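Local coordinates for protein Rho guanine nucleotide exchange factor 11 (Homo sapiens, PDB 5JHH) that acts as a guanine nucleotide exchange factor for Rho GTPases, its DH domain, followed by a PH domain, probably driving the release of GDP, at residues F120-L128 with L159-M167; L233-F244 with T309-N317. All coordinates share one frame; numbering follows the deposited sequence.

Contact 1: residues F120-L128 with L159-M167; sequences FCSYQSIAL and LRDLIISEM
C121 faces M167 and L128 faces R160, CA to CA 7.0 and 6.8 Å, so the two backbones pass in opposite directions, with the helix interrupted near the start of 120-128 and the middle of 159-167. Q124 reaches into the break between the weakly bonded helix 159-162 and helix 165-182. With CG anti to the backbone N (chi1 -163°) and the chain extended, its amide NE2 meets I163 O at 3.0 Å, a weak bond bent to 134° at the hydrogen. I163 O sits at the edge of the F120 ring, near its plane, 3.6 Å from F120 CE2. I163 packs its CG2 against Q124 CD at 3.7 Å and its CG1 against F120 CZ. L128 sends CD2 to L159 CD1 (3.9 Å), while its CD1 lies over one face of the R160 guanidinium. A leucine in place of Q124 would probably deprive the buried I163 carbonyl of this N-H and let the break shift. R160, I164 and M167 also pack on another protein chain, consistent with a DH domain holding its GTPase, and E166 bonds H77 on helix 70-89. Buried apolar fit thus does most of the holding, with one bent amide bond at the break.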
loop_
_atom_site.group_PDB
_atom_site.type_symbol
_atom_site.label_atom_id
_atom_site.label_comp_id
_atom_site.label_asym_id
_atom_site.label_seq_id
_atom_site.Cartn_x
_atom_site.Cartn_y
_atom_site.Cartn_z
ATOM N N PHE A 120 -4.474 13.041 -10.198
ATOM C CA PHE A 120 -4.022 11.934 -11.041
ATOM C C PHE A 120 -4.317 10.543 -10.455
ATOM O O PHE A 120 -4.658 9.649 -11.206
ATOM C CB PHE A 120 -2.543 12.065 -11.355
ATOM C CG PHE A 120 -2.030 11.056 -12.357
ATOM C CD1 PHE A 120 -2.173 11.271 -13.702
ATOM C CD2 PHE A 120 -1.328 9.941 -11.936
ATOM C CE1 PHE A 120 -1.667 10.373 -14.611
ATOM C CE2 PHE A 120 -0.816 9.041 -12.843
ATOM C CZ PHE A 120 -0.982 9.254 -14.184
ATOM N N CYS A 121 -4.228 10.357 -9.148
ATOM C CA CYS A 121 -4.289 9.031 -8.576
ATOM C C CYS A 121 -5.630 8.636 -8.015
ATOM O O CYS A 121 -5.880 7.451 -7.840
ATOM C CB CYS A 121 -3.323 8.910 -7.368
ATOM S SG CYS A 121 -1.598 9.164 -7.823
ATOM N N SER A 122 -6.396 9.589 -7.525
ATOM C CA SER A 122 -7.539 9.235 -6.694
ATOM C C SER A 122 -8.480 8.210 -7.298
ATOM O O SER A 122 -9.042 7.356 -6.580
ATOM C CB SER A 122 -8.357 10.489 -6.305
ATOM O OG SER A 122 -8.707 11.201 -7.465
ATOM N N TYR A 123 -8.698 8.321 -8.596
ATOM C CA TYR A 123 -9.722 7.539 -9.287
ATOM C C TYR A 123 -9.101 6.333 -10.011
ATOM O O TYR A 123 -9.766 5.589 -10.713
ATOM C CB TYR A 123 -10.447 8.440 -10.308
ATOM C CG TYR A 123 -11.701 7.825 -10.957
ATOM C CD1 TYR A 123 -12.923 7.761 -10.269
ATOM C CD2 TYR A 123 -11.657 7.329 -12.235
ATOM C CE1 TYR A 123 -14.068 7.236 -10.857
ATOM C CE2 TYR A 123 -12.802 6.810 -12.851
ATOM C CZ TYR A 123 -14.005 6.770 -12.163
ATOM O OH TYR A 123 -15.087 6.206 -12.795
ATOM N N GLN A 124 -7.824 6.107 -9.793
ATOM C CA GLN A 124 -7.062 5.254 -10.687
ATOM C C GLN A 124 -7.488 3.803 -10.595
ATOM O O GLN A 124 -7.496 3.120 -11.569
ATOM C CB GLN A 124 -5.582 5.410 -10.377
ATOM C CG GLN A 124 -4.653 4.908 -11.460
ATOM C CD GLN A 124 -3.193 5.159 -11.132
ATOM O OE1 GLN A 124 -2.580 4.385 -10.416
ATOM N NE2 GLN A 124 -2.630 6.256 -11.668
ATOM N N SER A 125 -7.861 3.322 -9.433
ATOM C CA SER A 125 -8.205 1.899 -9.305
ATOM C C SER A 125 -9.452 1.560 -10.104
ATOM O O SER A 125 -9.558 0.496 -10.750
ATOM C CB SER A 125 -8.417 1.557 -7.837
ATOM O OG SER A 125 -9.464 2.334 -7.271
ATOM N N ILE A 126 -10.352 2.519 -10.140
ATOM C CA ILE A 126 -11.595 2.387 -10.863
ATOM C C ILE A 126 -11.373 2.472 -12.369
ATOM O O ILE A 126 -11.837 1.628 -13.123
ATOM C CB ILE A 126 -12.580 3.441 -10.382
ATOM C CG1 ILE A 126 -12.885 3.192 -8.908
ATOM C CG2 ILE A 126 -13.879 3.342 -11.150
ATOM C CD1 ILE A 126 -13.200 4.434 -8.115
ATOM N N ALA A 127 -10.570 3.420 -12.809
ATOM C CA ALA A 127 -10.281 3.517 -14.234
ATOM C C ALA A 127 -9.580 2.268 -14.762
ATOM O O ALA A 127 -9.820 1.836 -15.908
ATOM C CB ALA A 127 -9.424 4.724 -14.526
ATOM N N LEU A 128 -8.698 1.702 -13.956
ATOM C CA LEU A 128 -8.000 0.508 -14.388
ATOM C C LEU A 128 -8.890 -0.715 -14.470
ATOM O O LEU A 128 -8.649 -1.541 -15.293
ATOM C CB LEU A 128 -6.864 0.194 -13.440
ATOM C CG LEU A 128 -5.684 1.127 -13.568
ATOM C CD1 LEU A 128 -4.639 0.815 -12.492
ATOM C CD2 LEU A 128 -5.066 1.041 -14.965
ATOM N N LEU A 159 0.460 -1.311 -18.655
ATOM C CA LEU A 159 -0.007 0.012 -18.320
ATOM C C LEU A 159 -0.364 0.111 -16.845
ATOM O O LEU A 159 0.070 1.033 -16.174
ATOM C CB LEU A 159 -1.195 0.365 -19.198
ATOM C CG LEU A 159 -1.849 1.756 -19.186
ATOM C CD1 LEU A 159 -3.054 1.732 -18.287
ATOM C CD2 LEU A 159 -0.962 2.922 -18.834
ATOM N N ARG A 160 -1.064 -0.880 -16.315
ATOM C CA ARG A 160 -1.395 -0.876 -14.896
ATOM C C ARG A 160 -0.160 -0.925 -13.998
ATOM O O ARG A 160 -0.213 -0.440 -12.885
ATOM C CB ARG A 160 -2.424 -1.967 -14.520
ATOM C CG ARG A 160 -2.132 -3.438 -14.913
ATOM C CD ARG A 160 -2.931 -4.413 -14.008
ATOM N NE ARG A 160 -3.159 -3.820 -12.660
ATOM C CZ ARG A 160 -4.333 -3.398 -12.172
ATOM N NH1 ARG A 160 -4.373 -2.788 -10.995
ATOM N NH2 ARG A 160 -5.466 -3.583 -12.855
ATOM N N ASP A 161 0.964 -1.415 -14.514
ATOM C CA ASP A 161 2.172 -1.504 -13.740
ATOM C C ASP A 161 2.930 -0.201 -13.817
ATOM O O ASP A 161 3.820 0.003 -13.009
ATOM C CB ASP A 161 3.125 -2.665 -14.206
ATOM C CG ASP A 161 2.417 -4.026 -14.378
ATOM O OD1 ASP A 161 1.584 -4.440 -13.492
ATOM O OD2 ASP A 161 2.723 -4.710 -15.423
ATOM N N LEU A 162 2.666 0.649 -14.808
ATOM C CA LEU A 162 3.441 1.893 -14.999
ATOM C C LEU A 162 2.718 3.123 -14.437
ATOM O O LEU A 162 3.323 4.086 -13.953
ATOM C CB LEU A 162 3.652 2.110 -16.498
ATOM C CG LEU A 162 4.486 1.049 -17.217
ATOM C CD1 LEU A 162 4.300 1.041 -18.718
ATOM C CD2 LEU A 162 5.973 1.238 -16.894
ATOM N N ILE A 163 1.394 3.099 -14.509
ATOM C CA ILE A 163 0.596 4.287 -14.198
ATOM C C ILE A 163 0.559 4.593 -12.683
ATOM O O ILE A 163 0.262 5.703 -12.254
ATOM C CB ILE A 163 -0.807 4.120 -14.759
ATOM C CG1 ILE A 163 -1.470 5.459 -14.972
ATOM C CG2 ILE A 163 -1.640 3.271 -13.863
ATOM C CD1 ILE A 163 -2.864 5.363 -15.541
ATOM N N ILE A 164 0.867 3.581 -11.901
ATOM C CA ILE A 164 0.990 3.708 -10.475
ATOM C C ILE A 164 2.323 4.320 -10.038
ATOM O O ILE A 164 2.532 4.594 -8.864
ATOM C CB ILE A 164 0.794 2.338 -9.816
ATOM C CG1 ILE A 164 0.494 2.519 -8.356
ATOM C CG2 ILE A 164 2.027 1.458 -9.980
ATOM C CD1 ILE A 164 0.226 1.255 -7.639
ATOM N N SER A 165 3.193 4.614 -10.984
ATOM C CA SER A 165 4.520 5.076 -10.639
ATOM C C SER A 165 4.466 6.399 -9.897
ATOM O O SER A 165 5.335 6.662 -9.102
ATOM C CB SER A 165 5.380 5.223 -11.892
ATOM O OG SER A 165 4.723 6.217 -12.672
ATOM N N GLU A 166 3.477 7.248 -10.132
ATOM C CA GLU A 166 3.474 8.476 -9.412
ATOM C C GLU A 166 3.242 8.260 -7.903
ATOM O O GLU A 166 3.963 8.799 -7.063
ATOM C CB GLU A 166 2.393 9.399 -9.929
ATOM C CG GLU A 166 2.437 10.766 -9.232
ATOM C CD GLU A 166 3.589 11.624 -9.680
ATOM O OE1 GLU A 166 4.141 11.308 -10.744
ATOM O OE2 GLU A 166 3.925 12.628 -8.993
ATOM N N MET A 167 2.205 7.517 -7.551
ATOM C CA MET A 167 1.987 7.212 -6.153
ATOM C C MET A 167 3.236 6.624 -5.583
ATOM O O MET A 167 3.708 7.048 -4.529
ATOM C CB MET A 167 0.821 6.258 -5.947
ATOM C CG MET A 167 0.567 5.898 -4.494
ATOM S SD MET A 167 1.590 4.585 -3.817
ATOM C CE MET A 167 0.997 3.167 -4.738
#

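Contact 2: residues L233-F244 with T309-N317; sequences LERASNPLAAEF and TFSPVLKLN
V313 lies against the F244 ring in the PH domain, a curled beta-sheet fold closed by a C-terminal helix, where the segment leading into strand 254-263 packs beside strand 313-315. Apolar contacts carry the middle. V313 CG1 sits over one face of the ring, though so near that the modelled spacing is doubtful; E243 CG lies 3.8 Å above the centre of the opposite face. F244, V313 and K315 all touch L280 on the neighbouring strand 280-287. Further along, L233 and P312 meet tip to tip, CD2 to CG 3.9 Å, and A241 CB rests 4.2 Å from P312 CD. The one ionic pair is on the exposed side: E243 OE2 and K315 NZ form a salt bridge at 3.5 Å, long enough to be modest. A bend at the end of the lysine chain (chi4 95°) turns NZ to the carboxylate, while CE comes near F244 CZ obliquely. The hydrogen bonds centre on the T309 hydroxyl. S237 OG and T309 OG1 share a hydrogen bond of 3.0 Å, and N238 OD1 offers T309 OG1 a weaker, unsettled alternative. S311 OG donates to V313 O at 3.0 Å, in the carbonyl plane and on a lone pair.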
loop_
_atom_site.group_PDB
_atom_site.type_symbol
_atom_site.label_atom_id
_atom_site.label_comp_id
_atom_site.label_asym_id
_atom_site.label_seq_id
_atom_site.Cartn_x
_atom_site.Cartn_y
_atom_site.Cartn_z
ATOM N N LEU A 233 -38.297 -2.368 5.749
ATOM C CA LEU A 233 -38.400 -1.278 6.702
ATOM C C LEU A 233 -39.357 -0.215 6.197
ATOM O O LEU A 233 -39.635 0.740 6.908
ATOM C CB LEU A 233 -37.022 -0.662 6.963
ATOM C CG LEU A 233 -36.061 -1.562 7.757
ATOM C CD1 LEU A 233 -35.496 -2.661 6.887
ATOM C CD2 LEU A 233 -34.907 -0.780 8.350
ATOM N N GLU A 234 -39.833 -0.365 4.961
ATOM C CA GLU A 234 -40.974 0.414 4.465
ATOM C C GLU A 234 -42.226 0.173 5.306
ATOM O O GLU A 234 -43.082 1.058 5.406
ATOM C CB GLU A 234 -41.312 0.052 3.011
ATOM C CG GLU A 234 -42.802 0.101 2.679
ATOM C CD GLU A 234 -43.162 -0.773 1.495
ATOM O OE1 GLU A 234 -44.121 -1.567 1.622
ATOM O OE2 GLU A 234 -42.480 -0.672 0.448
ATOM N N ARG A 235 -42.349 -1.034 5.868
ATOM C CA ARG A 235 -43.281 -1.272 6.976
ATOM C C ARG A 235 -42.439 -0.925 8.211
ATOM O O ARG A 235 -41.481 -0.164 8.110
ATOM C CB ARG A 235 -43.778 -2.736 7.004
ATOM C CG ARG A 235 -42.700 -3.816 6.977
ATOM C CD ARG A 235 -42.330 -4.371 8.348
ATOM N NE ARG A 235 -43.474 -4.948 9.059
ATOM C CZ ARG A 235 -43.445 -6.065 9.794
ATOM N NH1 ARG A 235 -44.560 -6.481 10.384
ATOM N NH2 ARG A 235 -42.327 -6.778 9.944
ATOM N N ALA A 236 -42.824 -1.425 9.376
ATOM C CA ALA A 236 -41.999 -1.374 10.588
ATOM C C ALA A 236 -42.425 -2.559 11.432
ATOM O O ALA A 236 -43.534 -3.049 11.255
ATOM C CB ALA A 236 -42.314 -0.066 11.315
ATOM N N SER A 237 -41.576 -3.063 12.318
ATOM C CA SER A 237 -42.111 -3.797 13.471
ATOM C C SER A 237 -41.829 -2.907 14.661
ATOM O O SER A 237 -42.604 -1.986 14.938
ATOM C CB SER A 237 -41.591 -5.256 13.633
ATOM O OG SER A 237 -40.211 -5.434 13.366
ATOM N N ASN A 238 -40.675 -3.100 15.288
ATOM C CA ASN A 238 -40.264 -2.207 16.349
ATOM C C ASN A 238 -40.101 -0.773 15.799
ATOM O O ASN A 238 -39.678 -0.584 14.650
ATOM C CB ASN A 238 -39.012 -2.749 17.073
ATOM C CG ASN A 238 -37.711 -2.443 16.348
ATOM O OD1 ASN A 238 -37.154 -3.298 15.664
ATOM N ND2 ASN A 238 -37.198 -1.239 16.543
ATOM N N PRO A 239 -40.506 0.240 16.595
ATOM C CA PRO A 239 -40.483 1.619 16.102
ATOM C C PRO A 239 -39.143 2.011 15.479
ATOM O O PRO A 239 -39.118 2.586 14.396
ATOM C CB PRO A 239 -40.747 2.450 17.372
ATOM C CG PRO A 239 -41.517 1.537 18.266
ATOM C CD PRO A 239 -40.934 0.173 18.010
ATOM N N LEU A 240 -38.051 1.644 16.150
ATOM C CA LEU A 240 -36.713 2.199 15.889
ATOM C C LEU A 240 -36.007 1.779 14.595
ATOM O O LEU A 240 -34.843 2.130 14.380
ATOM C CB LEU A 240 -35.793 1.928 17.095
ATOM C CG LEU A 240 -35.476 3.154 17.966
ATOM C CD1 LEU A 240 -36.666 4.107 18.085
ATOM C CD2 LEU A 240 -34.974 2.738 19.348
ATOM N N ALA A 241 -36.709 1.063 13.723
ATOM C CA ALA A 241 -36.153 0.687 12.427
ATOM C C ALA A 241 -36.729 1.533 11.285
ATOM O O ALA A 241 -36.081 1.732 10.268
ATOM C CB ALA A 241 -36.391 -0.798 12.165
ATOM N N ALA A 242 -37.941 2.049 11.460
ATOM C CA ALA A 242 -38.703 2.582 10.333
ATOM C C ALA A 242 -38.112 3.860 9.733
ATOM O O ALA A 242 -38.291 4.125 8.542
ATOM C CB ALA A 242 -40.150 2.812 10.747
ATOM N N GLU A 243 -37.418 4.651 10.548
ATOM C CA GLU A 243 -36.860 5.919 10.071
ATOM C C GLU A 243 -35.728 5.713 9.045
ATOM O O GLU A 243 -35.357 6.650 8.332
ATOM C CB GLU A 243 -36.372 6.777 11.244
ATOM C CG GLU A 243 -34.977 6.439 11.730
ATOM C CD GLU A 243 -34.639 7.105 13.047
ATOM O OE1 GLU A 243 -35.017 6.544 14.103
ATOM O OE2 GLU A 243 -33.969 8.165 13.025
ATOM N N PHE A 244 -35.195 4.491 8.960
ATOM C CA PHE A 244 -34.167 4.163 7.957
ATOM C C PHE A 244 -34.708 3.397 6.756
ATOM O O PHE A 244 -33.992 2.601 6.167
ATOM C CB PHE A 244 -33.030 3.349 8.596
ATOM C CG PHE A 244 -32.349 4.047 9.744
ATOM C CD1 PHE A 244 -31.674 5.249 9.538
ATOM C CD2 PHE A 244 -32.374 3.495 11.033
ATOM C CE1 PHE A 244 -31.050 5.894 10.595
ATOM C CE2 PHE A 244 -31.756 4.133 12.090
ATOM C CZ PHE A 244 -31.097 5.336 11.874
ATOM N N THR A 309 -37.990 -7.713 18.058
ATOM C CA THR A 309 -37.004 -7.822 16.980
ATOM C C THR A 309 -35.833 -6.840 17.131
ATOM O O THR A 309 -35.927 -5.809 17.811
ATOM C CB THR A 309 -37.617 -7.571 15.576
ATOM O OG1 THR A 309 -38.372 -6.352 15.571
ATOM C CG2 THR A 309 -38.507 -8.721 15.145
ATOM N N PHE A 310 -34.741 -7.152 16.435
ATOM C CA PHE A 310 -33.528 -6.315 16.430
ATOM C C PHE A 310 -33.474 -5.310 15.255
ATOM O O PHE A 310 -33.752 -5.679 14.109
ATOM C CB PHE A 310 -32.306 -7.217 16.334
ATOM C CG PHE A 310 -31.679 -7.550 17.656
ATOM C CD1 PHE A 310 -31.190 -6.549 18.468
ATOM C CD2 PHE A 310 -31.509 -8.873 18.053
ATOM C CE1 PHE A 310 -30.569 -6.855 19.667
ATOM C CE2 PHE A 310 -30.884 -9.183 19.248
ATOM C CZ PHE A 310 -30.411 -8.172 20.053
ATOM N N SER A 311 -33.105 -4.055 15.536
ATOM C CA SER A 311 -32.878 -3.057 14.464
ATOM C C SER A 311 -31.546 -3.323 13.730
ATOM O O SER A 311 -30.562 -3.750 14.353
ATOM C CB SER A 311 -32.866 -1.619 15.005
ATOM O OG SER A 311 -32.537 -0.667 13.983
ATOM N N PRO A 312 -31.515 -3.055 12.410
ATOM C CA PRO A 312 -30.331 -3.284 11.578
ATOM C C PRO A 312 -29.416 -2.057 11.488
ATOM O O PRO A 312 -28.303 -2.154 10.975
ATOM C CB PRO A 312 -30.932 -3.614 10.207
ATOM C CG PRO A 312 -32.271 -2.939 10.190
ATOM C CD PRO A 312 -32.638 -2.531 11.598
ATOM N N VAL A 313 -29.888 -0.930 12.011
ATOM C CA VAL A 313 -29.127 0.295 12.047
ATOM C C VAL A 313 -28.958 0.726 13.489
ATOM O O VAL A 313 -29.904 0.705 14.267
ATOM C CB VAL A 313 -29.858 1.404 11.310
ATOM C CG1 VAL A 313 -29.071 2.702 11.381
ATOM C CG2 VAL A 313 -30.090 1.000 9.878
ATOM N N LEU A 314 -27.752 1.132 13.841
ATOM C CA LEU A 314 -27.451 1.646 15.182
ATOM C C LEU A 314 -26.895 3.040 15.056
ATOM O O LEU A 314 -26.117 3.302 14.165
ATOM C CB LEU A 314 -26.439 0.719 15.878
ATOM C CG LEU A 314 -26.987 -0.707 16.039
ATOM C CD1 LEU A 314 -26.006 -1.673 16.668
ATOM C CD2 LEU A 314 -28.267 -0.657 16.866
ATOM N N LYS A 315 -27.316 3.931 15.944
ATOM C CA LYS A 315 -26.767 5.267 16.031
ATOM C C LYS A 315 -25.592 5.265 16.990
ATOM O O LYS A 315 -25.706 4.876 18.157
ATOM C CB LYS A 315 -27.827 6.253 16.483
ATOM C CG LYS A 315 -29.038 6.312 15.563
ATOM C CD LYS A 315 -29.654 7.705 15.635
ATOM C CE LYS A 315 -31.034 7.784 14.994
ATOM N NZ LYS A 315 -32.120 7.610 15.997
ATOM N N LEU A 316 -24.457 5.718 16.482
ATOM C CA LEU A 316 -23.213 5.641 17.196
ATOM C C LEU A 316 -23.201 6.540 18.400
ATOM O O LEU A 316 -22.391 6.341 19.283
ATOM C CB LEU A 316 -22.057 5.990 16.264
ATOM C CG LEU A 316 -21.781 5.012 15.107
ATOM C CD1 LEU A 316 -20.702 5.574 14.223
ATOM C CD2 LEU A 316 -21.377 3.630 15.594
ATOM N N ASN A 317 -24.092 7.519 18.462
ATOM C CA ASN A 317 -24.155 8.378 19.652
ATOM C C ASN A 317 -24.945 7.773 20.811
ATOM O O ASN A 317 -25.003 8.362 21.891
ATOM C CB ASN A 317 -24.763 9.739 19.305
ATOM C CG ASN A 317 -26.140 9.622 18.729
ATOM O OD1 ASN A 317 -26.770 8.574 18.792
ATOM N ND2 ASN A 317 -26.603 10.684 18.130
#

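From the N terminus the chain reaches contact 1 first. It closes a loop of 30 mainly helical residues and brings the junction of helices 107-121 and 124-137 against the start of helix 165-182. The chain then runs through helix 165-182 and helix 189-227 before contact 2 opens. Contact 2 closes a loop of 64 residues, of which 297-308 are not modelled and the rest hold no helix but strands 254-263, 269-277, 280-287 and 290-292, and fastens the loop between strands 228-229 and 254-263 to strand 313-315. The two follow in series, neither nested nor crossed. Their centres are 40 Å apart and their nearest atoms about 24 Å, contact 1 in the DH domain and contact 2 in the PH.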